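Local coordinates for tetratricopeptide repeat protein (PDB 4R7S), which is of unknown function but, as a tetratricopeptide repeat protein, probably offers a helical scaffold for binding other proteins or peptides, at residues N124-W127 with A128-F132; A111-C114 with R115-Y119; L147-A150 with I151-K154; N158-E161 with S162-I165. All coordinates share one frame; numbering follows the deposited sequence. Where two conformers were deposited one is given.

Contact 1. Residues N124-W127 with A128-F132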
loop_
_atom_site.group_PDB
_atom_site.type_symbol
_atom_site.label_atom_id
_atom_site.label_comp_id
_atom_site.label_asym_id
_atom_site.label_seq_id
_atom_site.Cartn_x
_atom_site.Cartn_y
_atom_site.Cartn_z
ATOM N N ASN A 124 15.215 5.985 -6.298
ATOM C CA ASN A 124 15.184 6.484 -7.684
ATOM C C ASN A 124 14.197 7.690 -7.812
ATOM O O ASN A 124 13.109 7.587 -8.398
ATOM C CB ASN A 124 14.808 5.352 -8.630
ATOM C CG ASN A 124 15.318 5.557 -10.021
ATOM O OD1 ASN A 124 15.423 6.695 -10.533
ATOM N ND2 ASN A 124 15.658 4.443 -10.654
ATOM N N TYR A 125 14.628 8.836 -7.267
ATOM C CA TYR A 125 13.882 10.081 -7.066
ATOM C C TYR A 125 13.449 10.794 -8.347
ATOM O O TYR A 125 12.311 11.290 -8.395
ATOM C CB TYR A 125 14.674 11.026 -6.142
ATOM C CG TYR A 125 15.001 10.372 -4.807
ATOM C CD1 TYR A 125 14.009 9.752 -4.045
ATOM C CD2 TYR A 125 16.308 10.339 -4.325
ATOM C CE1 TYR A 125 14.302 9.131 -2.832
ATOM C CE2 TYR A 125 16.612 9.740 -3.101
ATOM C CZ TYR A 125 15.609 9.117 -2.367
ATOM O OH TYR A 125 15.898 8.520 -1.157
HETATM N N MSE A 126 14.317 10.839 -9.371
HETATM C CA MSE A 126 13.959 11.485 -10.632
HETATM C C MSE A 126 12.846 10.727 -11.316
HETATM O O MSE A 126 11.933 11.371 -11.840
HETATM C CB MSE A 126 15.158 11.643 -11.588
HETATM C CG MSE A 126 16.100 12.815 -11.227
HETATM SE SE MSE A 126 15.208 14.538 -10.811
HETATM C CE MSE A 126 14.006 14.711 -12.506
ATOM N N TRP A 127 12.879 9.370 -11.287
ATOM C CA TRP A 127 11.803 8.611 -11.947
ATOM C C TRP A 127 10.483 8.700 -11.163
ATOM O O TRP A 127 9.433 8.709 -11.806
ATOM C CB TRP A 127 12.153 7.142 -12.238
ATOM C CG TRP A 127 13.377 6.824 -13.062
ATOM C CD1 TRP A 127 13.994 5.607 -13.142
ATOM C CD2 TRP A 127 14.129 7.707 -13.916
ATOM N NE1 TRP A 127 15.083 5.676 -13.977
ATOM C CE2 TRP A 127 15.189 6.952 -14.470
ATOM C CE3 TRP A 127 13.991 9.053 -14.299
ATOM C CZ2 TRP A 127 16.112 7.499 -15.371
ATOM C CZ3 TRP A 127 14.945 9.616 -15.136
ATOM C CH2 TRP A 127 15.981 8.838 -15.678
ATOM N N ALA A 128 10.531 8.816 -9.805
ATOM C CA ALA A 128 9.322 8.979 -8.976
ATOM C C ALA A 128 8.639 10.314 -9.307
ATOM O O ALA A 128 7.439 10.359 -9.584
ATOM C CB ALA A 128 9.674 8.920 -7.507
ATOM N N GLU A 129 9.445 11.370 -9.392
ATOM C CA GLU A 129 9.039 12.730 -9.729
ATOM C C GLU A 129 8.251 12.743 -11.051
ATOM O O GLU A 129 7.165 13.324 -11.114
ATOM C CB GLU A 129 10.304 13.599 -9.845
ATOM C CG GLU A 129 10.089 15.066 -9.531
ATOM C CD GLU A 129 11.262 15.964 -9.871
ATOM O OE1 GLU A 129 12.354 15.780 -9.285
ATOM O OE2 GLU A 129 11.086 16.858 -10.729
ATOM N N GLN A 130 8.785 12.056 -12.087
ATOM C CA GLN A 130 8.189 11.996 -13.421
ATOM C C GLN A 130 6.825 11.259 -13.421
ATOM O O GLN A 130 5.912 11.677 -14.137
ATOM C CB GLN A 130 9.180 11.384 -14.423
ATOM C CG GLN A 130 10.362 12.325 -14.678
ATOM C CD GLN A 130 11.439 11.800 -15.606
ATOM O OE1 GLN A 130 11.170 11.109 -16.598
ATOM N NE2 GLN A 130 12.682 12.209 -15.355
ATOM N N ASP A 131 6.670 10.241 -12.556
ATOM C CA ASP A 131 5.423 9.487 -12.409
ATOM C C ASP A 131 4.346 10.305 -11.696
ATOM O O ASP A 131 3.175 10.197 -12.065
ATOM C CB ASP A 131 5.659 8.150 -11.679
ATOM C CG ASP A 131 6.236 7.035 -12.551
ATOM O OD1 ASP A 131 6.364 7.241 -13.784
ATOM O OD2 ASP A 131 6.565 5.969 -12.002
ATOM N N PHE A 132 4.725 11.131 -10.700
ATOM C CA PHE A 132 3.734 11.978 -10.016
ATOM C C PHE A 132 3.348 13.150 -10.935
ATOM O O PHE A 132 2.164 13.498 -11.012
ATOM C CB PHE A 132 4.211 12.439 -8.632
ATOM C CG PHE A 132 4.561 11.289 -7.711
ATOM C CD1 PHE A 132 3.643 10.268 -7.461
ATOM C CD2 PHE A 132 5.806 11.223 -7.095
ATOM C CE1 PHE A 132 3.980 9.186 -6.642
ATOM C CE2 PHE A 132 6.134 10.151 -6.250
ATOM C CZ PHE A 132 5.221 9.141 -6.031
#
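Trp127 and Gln130 meet in a local, one-turn contact at the N-terminal end of helix 125-138, within a tetratricopeptide repeat region. The two side chains run side by side, and the amide comes to the six-membered end of the indole: Gln130 NE2 lies 3.4 Å from Trp127 CZ3, close to the ring plane. Amide and indole planes stand 72° apart, so this is packing at a ring edge and not an amide laid over the face. One face of the indole takes Asn124 OD1 instead, 3.1 Å above the plane and displaced toward the rim. Asn124 is the N-cap residue, and its carbonyl O accepts the first helical bond, from Ala128 N at 3.2 Å. The next bond, Glu129 N to Tyr125 O, is shorter at 3.0 Å and straighter, with 163° at the hydrogen. In Glu129, CG lies opposite the backbone N (chi1 -152°) and the chain stays extended, which takes the carboxylate past selenomethionine Met126 to a salt bridge with Arg156 of helix 143-156. The approach of Met126 SE to Glu129 OE1 is doubtful, since this selenomethionine has two conformers. Replacing Glu129 by an alanine would probably leave Arg156 without this carboxylate and weaken the charged tie between the two helices. Helix 125-138 is thus held from two directions: Tyr125 and Glu129 pack on Leu152 of helix 143-156, while Ala128 rests on Tyr119 and Ile120 of helix 109-121, where Tyr119 also meets Trp127 edge-to-face.

Contact 2. Residues A111-C114 with R115-Y119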
loop_
_atom_site.group_PDB
_atom_site.type_symbol
_atom_site.label_atom_id
_atom_site.label_comp_id
_atom_site.label_asym_id
_atom_site.label_seq_id
_atom_site.Cartn_x
_atom_site.Cartn_y
_atom_site.Cartn_z
ATOM N N ALA A 111 -1.311 2.718 -11.543
ATOM C CA ALA A 111 0.008 2.166 -11.859
ATOM C C ALA A 111 1.109 3.234 -11.658
ATOM O O ALA A 111 2.137 2.938 -11.045
ATOM C CB ALA A 111 0.038 1.636 -13.294
ATOM N N LEU A 112 0.870 4.466 -12.151
ATOM C CA LEU A 112 1.796 5.585 -12.025
ATOM C C LEU A 112 2.079 5.890 -10.555
ATOM O O LEU A 112 3.243 6.047 -10.182
ATOM C CB LEU A 112 1.245 6.834 -12.735
ATOM C CG LEU A 112 1.308 6.846 -14.257
ATOM C CD1 LEU A 112 0.377 7.885 -14.821
ATOM C CD2 LEU A 112 2.745 7.055 -14.758
ATOM N N TYR A 113 1.021 5.948 -9.731
ATOM C CA TYR A 113 1.127 6.247 -8.303
ATOM C C TYR A 113 1.941 5.193 -7.578
ATOM O O TYR A 113 2.838 5.545 -6.823
ATOM C CB TYR A 113 -0.256 6.380 -7.648
ATOM C CG TYR A 113 -0.194 6.750 -6.181
ATOM C CD1 TYR A 113 0.301 7.987 -5.772
ATOM C CD2 TYR A 113 -0.649 5.873 -5.200
ATOM C CE1 TYR A 113 0.391 8.318 -4.419
ATOM C CE2 TYR A 113 -0.574 6.198 -3.844
ATOM C CZ TYR A 113 -0.057 7.423 -3.460
ATOM O OH TYR A 113 -0.007 7.748 -2.128
ATOM N N CYS A 114 1.646 3.916 -7.827
ATOM C CA CYS A 114 2.311 2.793 -7.175
ATOM C C CYS A 114 3.752 2.665 -7.620
ATOM O O CYS A 114 4.608 2.415 -6.773
ATOM C CB CYS A 114 1.539 1.500 -7.402
ATOM S SG CYS A 114 -0.051 1.438 -6.541
ATOM N N ARG A 115 4.042 2.880 -8.919
ATOM C CA ARG A 115 5.411 2.826 -9.416
ATOM C C ARG A 115 6.196 3.980 -8.822
ATOM O O ARG A 115 7.347 3.784 -8.425
ATOM C CB ARG A 115 5.484 2.834 -10.953
ATOM C CG ARG A 115 6.858 2.385 -11.483
ATOM C CD ARG A 115 6.939 2.298 -12.995
ATOM N NE ARG A 115 6.766 3.583 -13.689
ATOM C CZ ARG A 115 6.826 3.723 -15.012
ATOM N NH1 ARG A 115 7.081 2.674 -15.791
ATOM N NH2 ARG A 115 6.635 4.909 -15.567
ATOM N N GLY A 116 5.555 5.154 -8.745
ATOM C CA GLY A 116 6.128 6.358 -8.155
ATOM C C GLY A 116 6.647 6.104 -6.754
ATOM O O GLY A 116 7.807 6.400 -6.460
ATOM N N LEU A 117 5.805 5.505 -5.900
ATOM C CA LEU A 117 6.151 5.119 -4.530
ATOM C C LEU A 117 7.308 4.131 -4.521
ATOM O O LEU A 117 8.232 4.311 -3.719
ATOM C CB LEU A 117 4.948 4.488 -3.815
ATOM C CG LEU A 117 3.724 5.373 -3.549
ATOM C CD1 LEU A 117 2.652 4.581 -2.811
ATOM C CD2 LEU A 117 4.085 6.633 -2.745
ATOM N N LEU A 118 7.265 3.085 -5.409
ATOM C CA LEU A 118 8.332 2.083 -5.517
ATOM C C LEU A 118 9.655 2.737 -5.827
ATOM O O LEU A 118 10.679 2.342 -5.257
ATOM C CB LEU A 118 8.056 1.031 -6.599
ATOM C CG LEU A 118 7.142 -0.119 -6.281
ATOM C CD1 LEU A 118 7.136 -1.084 -7.433
ATOM C CD2 LEU A 118 7.580 -0.859 -5.009
ATOM N N TYR A 119 9.640 3.725 -6.748
ATOM C CA TYR A 119 10.831 4.444 -7.155
ATOM C C TYR A 119 11.405 5.232 -5.961
ATOM O O TYR A 119 12.632 5.337 -5.839
ATOM C CB TYR A 119 10.536 5.374 -8.349
ATOM C CG TYR A 119 10.582 4.720 -9.719
ATOM C CD1 TYR A 119 11.543 3.755 -10.025
ATOM C CD2 TYR A 119 9.723 5.131 -10.739
ATOM C CE1 TYR A 119 11.622 3.187 -11.300
ATOM C CE2 TYR A 119 9.794 4.572 -12.014
ATOM C CZ TYR A 119 10.743 3.596 -12.290
ATOM O OH TYR A 119 10.828 3.053 -13.548
#
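Ala111 O takes the amide of Arg115 at 2.9 Å, a length matched by the bond from Gly116 N to Leu112 O. With 160° at the hydrogen, the Ala111 bond is the straighter of the two, and Arg115 CB rests 3.3 Å from the same Ala111 oxygen. These are successive rungs in helix 109-121; Leu117 N to Tyr113 O and Leu118 N to Cys114 O continue the ladder, both at 3.1 Å. The side-chain contact is between Tyr113 and Leu117, one turn apart. Leu117 CG stands over one face of the phenol, displaced toward the rim, and its CD1 branch comes within 3.8 Å of Tyr113 CE2. Tyr113 has CG set opposite its backbone N (chi1 -177°), which sends the ring out mostly across the helix axis, with its CE2 side next to Leu117, and the two side chains cross obliquely. On another flank, Arg115 bends at chi3 (64°) and carries its guanidinium to neighbouring helices: NE makes a salt bridge with Asp131, and NH1 a hydrogen bond with Asn99. Gly116 has no side chain, and this bare backbone lets helix 125-138 come close; a glycine facing an alanine, here Ala128, across the helix pair is in keeping with the tetratricopeptide repeat pattern. The ring of Phe132 also packs on Gly116. The chemistry is therefore divided round the helix: backbone bonds along its length, an apolar tyrosine-leucine patch, and a charged arm whose bonds to helices 91-104 and 125-138 would favour a fixed spacing between them.

Contact 3. Residues L147-A150 with I151-K154. With EDO (1,2-ethanediol), chain D.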
loop_
_atom_site.group_PDB
_atom_site.type_symbol
_atom_site.label_atom_id
_atom_site.label_comp_id
_atom_site.label_asym_id
_atom_site.label_seq_id
_atom_site.Cartn_x
_atom_site.Cartn_y
_atom_site.Cartn_z
ATOM N N LEU A 147 0.990 14.468 -2.803
ATOM C CA LEU A 147 1.510 13.762 -1.633
ATOM C C LEU A 147 2.727 12.930 -2.002
ATOM O O LEU A 147 3.695 12.897 -1.260
ATOM C CB LEU A 147 0.418 12.870 -1.062
ATOM C CG LEU A 147 0.633 12.321 0.332
ATOM C CD1 LEU A 147 0.594 13.431 1.373
ATOM C CD2 LEU A 147 -0.447 11.324 0.649
ATOM N N GLY A 148 2.688 12.307 -3.174
ATOM C CA GLY A 148 3.821 11.566 -3.708
ATOM C C GLY A 148 5.040 12.468 -3.771
ATOM O O GLY A 148 6.110 12.089 -3.293
ATOM N N HIS A 149 4.856 13.697 -4.296
ATOM C CA HIS A 149 5.901 14.720 -4.377
ATOM C C HIS A 149 6.405 15.100 -2.976
ATOM O O HIS A 149 7.614 15.193 -2.775
ATOM C CB HIS A 149 5.396 15.974 -5.123
ATOM C CG HIS A 149 5.435 15.843 -6.615
ATOM N ND1 HIS A 149 6.610 15.543 -7.285
ATOM C CD2 HIS A 149 4.450 16.020 -7.522
ATOM C CE1 HIS A 149 6.302 15.544 -8.568
ATOM N NE2 HIS A 149 5.015 15.835 -8.759
ATOM N N ALA A 150 5.481 15.256 -2.005
ATOM C CA ALA A 150 5.799 15.586 -0.625
ATOM C C ALA A 150 6.696 14.505 0.020
ATOM O O ALA A 150 7.721 14.837 0.647
ATOM C CB ALA A 150 4.513 15.764 0.178
ATOM N N ILE A 151 6.334 13.229 -0.164
ATOM C CA ILE A 151 7.081 12.087 0.402
ATOM C C ILE A 151 8.451 12.008 -0.266
ATOM O O ILE A 151 9.449 11.880 0.425
ATOM C CB ILE A 151 6.266 10.758 0.292
ATOM C CG1 ILE A 151 4.983 10.852 1.144
ATOM C CG2 ILE A 151 7.109 9.521 0.695
ATOM C CD1 ILE A 151 3.841 10.052 0.584
ATOM N N LEU A 152 8.492 12.135 -1.592
ATOM C CA LEU A 152 9.708 12.137 -2.419
ATOM C C LEU A 152 10.731 13.193 -1.952
ATOM O O LEU A 152 11.905 12.870 -1.757
ATOM C CB LEU A 152 9.291 12.427 -3.869
ATOM C CG LEU A 152 10.386 12.731 -4.861
ATOM C CD1 LEU A 152 11.223 11.517 -5.096
ATOM C CD2 LEU A 152 9.809 13.159 -6.155
ATOM N N GLU A 153 10.273 14.443 -1.781
ATOM C CA GLU A 153 11.098 15.584 -1.377
ATOM C C GLU A 153 11.687 15.382 -0.017
ATOM O O GLU A 153 12.871 15.669 0.174
ATOM C CB GLU A 153 10.312 16.893 -1.440
ATOM C CG GLU A 153 10.031 17.370 -2.860
ATOM C CD GLU A 153 11.172 17.557 -3.852
ATOM O OE1 GLU A 153 12.349 17.307 -3.505
ATOM O OE2 GLU A 153 10.874 17.968 -4.996
ATOM N N LYS A 154 10.886 14.864 0.925
ATOM C CA LYS A 154 11.336 14.505 2.265
ATOM C C LYS A 154 12.471 13.440 2.168
ATOM O O LYS A 154 13.526 13.617 2.763
ATOM C CB LYS A 154 10.141 13.960 3.063
ATOM C CG LYS A 154 10.548 13.242 4.355
ATOM C CD LYS A 154 9.377 12.587 5.061
ATOM C CE LYS A 154 9.140 11.173 4.596
ATOM N NZ LYS A 154 7.872 10.671 5.162
HETATM C C1 EDO D . 6.053 7.681 4.263
HETATM O O1 EDO D . 7.325 7.783 3.636
HETATM C C2 EDO D . 4.888 7.646 3.216
HETATM O O2 EDO D . 4.931 6.505 2.363
HETATM O O HOH W 1 8.967 16.964 -6.514
#
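His149 and Glu153, a turn apart, are joined through a water rather than directly, the least routine feature of this local contact on helix 143-156 of the tetratricopeptide repeat array. The water donates to Glu153 OE2 at 2.6 Å and accepts a weak bond from His149 ND1 at 2.9 Å. The carboxylate has further partners, because Glu153 OE1 pairs with Arg156 and accepts from Asn158, and His149 NE2 makes a weak hydrogen bond to Asp133. Beside the water bridge, the Leu152 side chain lies beside that of His149, its CD2 4.1 Å from ND1. A different flank of the helix is apolar. There Ile151 CD1 comes up to the branch point of Leu147, 3.9 Å from its CG. Ile151 CG2 comes within 3.4 Å of O1 of a bound 1,2-ethanediol, probably from the crystallisation liquor, and CG1 and CD1 lie along the same molecule. An alanine in place of Ile151 would probably leave Leu147 without its methyl neighbour and open a gap toward the diol. The backbone is regular here, with Ile151 N bonded to Leu147 O at 2.9 Å. Lys154 bends at chi3 (89°) and sends its amine to a salt bridge with Asp185 of helix 178-189. The same Lys154 NZ also reaches the diol, in a weak bond of 3.3 Å to its O1.

Contact 4. Residues N158-E161 with S162-I165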
loop_
_atom_site.group_PDB
_atom_site.type_symbol
_atom_site.label_atom_id
_atom_site.label_comp_id
_atom_site.label_asym_id
_atom_site.label_seq_id
_atom_site.Cartn_x
_atom_site.Cartn_y
_atom_site.Cartn_z
ATOM N N ASN A 158 14.919 17.428 0.687
ATOM C CA ASN A 158 14.429 18.789 0.378
ATOM C C ASN A 158 13.237 19.052 1.262
ATOM O O ASN A 158 12.104 19.149 0.789
ATOM C CB ASN A 158 14.101 19.006 -1.130
ATOM C CG ASN A 158 15.275 18.807 -2.063
ATOM O OD1 ASN A 158 16.456 18.875 -1.673
ATOM N ND2 ASN A 158 14.973 18.547 -3.325
ATOM N N TYR A 159 13.522 19.143 2.564
ATOM C CA TYR A 159 12.583 19.280 3.666
ATOM C C TYR A 159 11.677 20.484 3.541
ATOM O O TYR A 159 10.492 20.359 3.833
ATOM C CB TYR A 159 13.337 19.305 5.003
ATOM C CG TYR A 159 14.125 18.033 5.246
ATOM C CD1 TYR A 159 13.496 16.792 5.261
ATOM C CD2 TYR A 159 15.506 18.068 5.445
ATOM C CE1 TYR A 159 14.217 15.612 5.444
ATOM C CE2 TYR A 159 16.236 16.893 5.667
ATOM C CZ TYR A 159 15.584 15.664 5.658
ATOM O OH TYR A 159 16.272 14.480 5.821
ATOM N N ASP A 160 12.189 21.613 3.048
ATOM C CA ASP A 160 11.402 22.832 2.883
ATOM C C ASP A 160 10.387 22.688 1.781
ATOM O O ASP A 160 9.281 23.246 1.882
ATOM C CB ASP A 160 12.316 24.032 2.599
ATOM C CG ASP A 160 13.188 24.458 3.774
ATOM O OD1 ASP A 160 12.777 24.221 4.952
ATOM O OD2 ASP A 160 14.255 25.077 3.525
ATOM N N GLU A 161 10.753 21.962 0.711
ATOM C CA GLU A 161 9.829 21.742 -0.395
ATOM C C GLU A 161 8.713 20.802 0.098
ATOM O O GLU A 161 7.520 21.099 -0.062
ATOM C CB GLU A 161 10.570 21.207 -1.643
ATOM C CG GLU A 161 9.749 21.138 -2.933
ATOM C CD GLU A 161 8.814 22.273 -3.342
ATOM O OE1 GLU A 161 8.787 23.329 -2.666
ATOM O OE2 GLU A 161 8.070 22.077 -4.332
ATOM N N SER A 162 9.119 19.740 0.802
ATOM C CA SER A 162 8.210 18.784 1.375
ATOM C C SER A 162 7.219 19.477 2.325
ATOM O O SER A 162 6.010 19.210 2.280
ATOM C CB SER A 162 9.006 17.711 2.109
ATOM O OG SER A 162 8.127 16.705 2.572
ATOM N N GLU A 163 7.736 20.369 3.179
ATOM C CA GLU A 163 6.927 21.090 4.157
ATOM C C GLU A 163 5.949 22.018 3.458
ATOM O O GLU A 163 4.797 22.103 3.878
ATOM C CB GLU A 163 7.828 21.866 5.132
ATOM C CG GLU A 163 7.027 22.570 6.217
ATOM C CD GLU A 163 7.763 23.565 7.086
ATOM O OE1 GLU A 163 8.772 24.158 6.641
ATOM O OE2 GLU A 163 7.291 23.777 8.218
ATOM N N ARG A 164 6.398 22.699 2.383
ATOM C CA ARG A 164 5.529 23.581 1.617
ATOM C C ARG A 164 4.314 22.803 1.070
ATOM O O ARG A 164 3.183 23.286 1.196
ATOM C CB ARG A 164 6.315 24.229 0.469
ATOM C CG ARG A 164 5.539 25.310 -0.264
ATOM C CD ARG A 164 6.115 25.627 -1.637
ATOM N NE ARG A 164 6.231 24.457 -2.519
ATOM C CZ ARG A 164 5.235 23.907 -3.205
ATOM N NH1 ARG A 164 3.998 24.387 -3.099
ATOM N NH2 ARG A 164 5.461 22.865 -3.996
ATOM N N ILE A 165 4.551 21.587 0.508
ATOM C CA ILE A 165 3.503 20.736 -0.076
ATOM C C ILE A 165 2.518 20.287 1.011
ATOM O O ILE A 165 1.309 20.426 0.819
ATOM C CB ILE A 165 4.090 19.532 -0.848
ATOM C CG1 ILE A 165 5.010 20.019 -1.979
ATOM C CG2 ILE A 165 2.947 18.626 -1.380
ATOM C CD1 ILE A 165 5.937 18.967 -2.600
HETATM O O HOH W 2 8.516 25.398 3.505
#
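Glu161 and Arg164 form a two-pronged salt bridge near the N-terminal end of helix 159-172, a helix of the tetratricopeptide repeat superhelix. The grip is side-on: Arg164 NE gives to Glu161 OE1 at 2.8 Å, and Arg164 NH2 to Glu161 OE2 at 2.7 Å. Both bonds are nearly straight, 176° and 171° at the hydrogen, and both oxygens lie close to the guanidinium plane. The carboxylate is turned against that plane by 35°; OE1 is met on its syn side though well out of the carboxylate plane, and OE2 from above that plane. A bend at chi2 of Glu161 folds its acid toward Arg164. Asn158 is the N-cap residue, yet its side chain makes no capping bond, its ND2 being engaged by Glu153; the Asn158 carbonyl accepts from Ser162 N at 3.0 Å. Ser162 OG is spent on Ala150 O, a buried serine pinning helices 143-156 and 159-172 together. Asp160 O has two donors, Arg164 N at 3.0 Å, above the carbonyl plane, and a water at 2.8 Å. The carboxylates of Asp160 and Glu163 lie near one another, a closeness of like charges that may raise their affinity for protons slightly. Glu163 OE2 is held by the hydroxyl of Tyr187 on helix 178-189. Its other oxygen, Glu163 OE1, takes a weak 3.4 Å bond from the water on Asp160 O.

Going down the chain from the N terminus, contact 2 comes first, on helix 109-121, then contact 1 at the start of helix 125-138, contact 3 on helix 143-156 and contact 4 at the start of helix 159-172. Each lies within one helix or its cap, so none closes a long loop, and in series they neither nest nor cross. Neighbours along the chain touch: contacts 2 and 1 through a salt bridge and packing, 1 and 3 through packing that involves Tyr125, Phe132, His149 and Leu152, 3 and 4 through probable hydrogen bonds. Contacts 2 and 4, with centres about 20 Å apart, do not meet. Together the four trace a run of consecutive helices in the repeat stack.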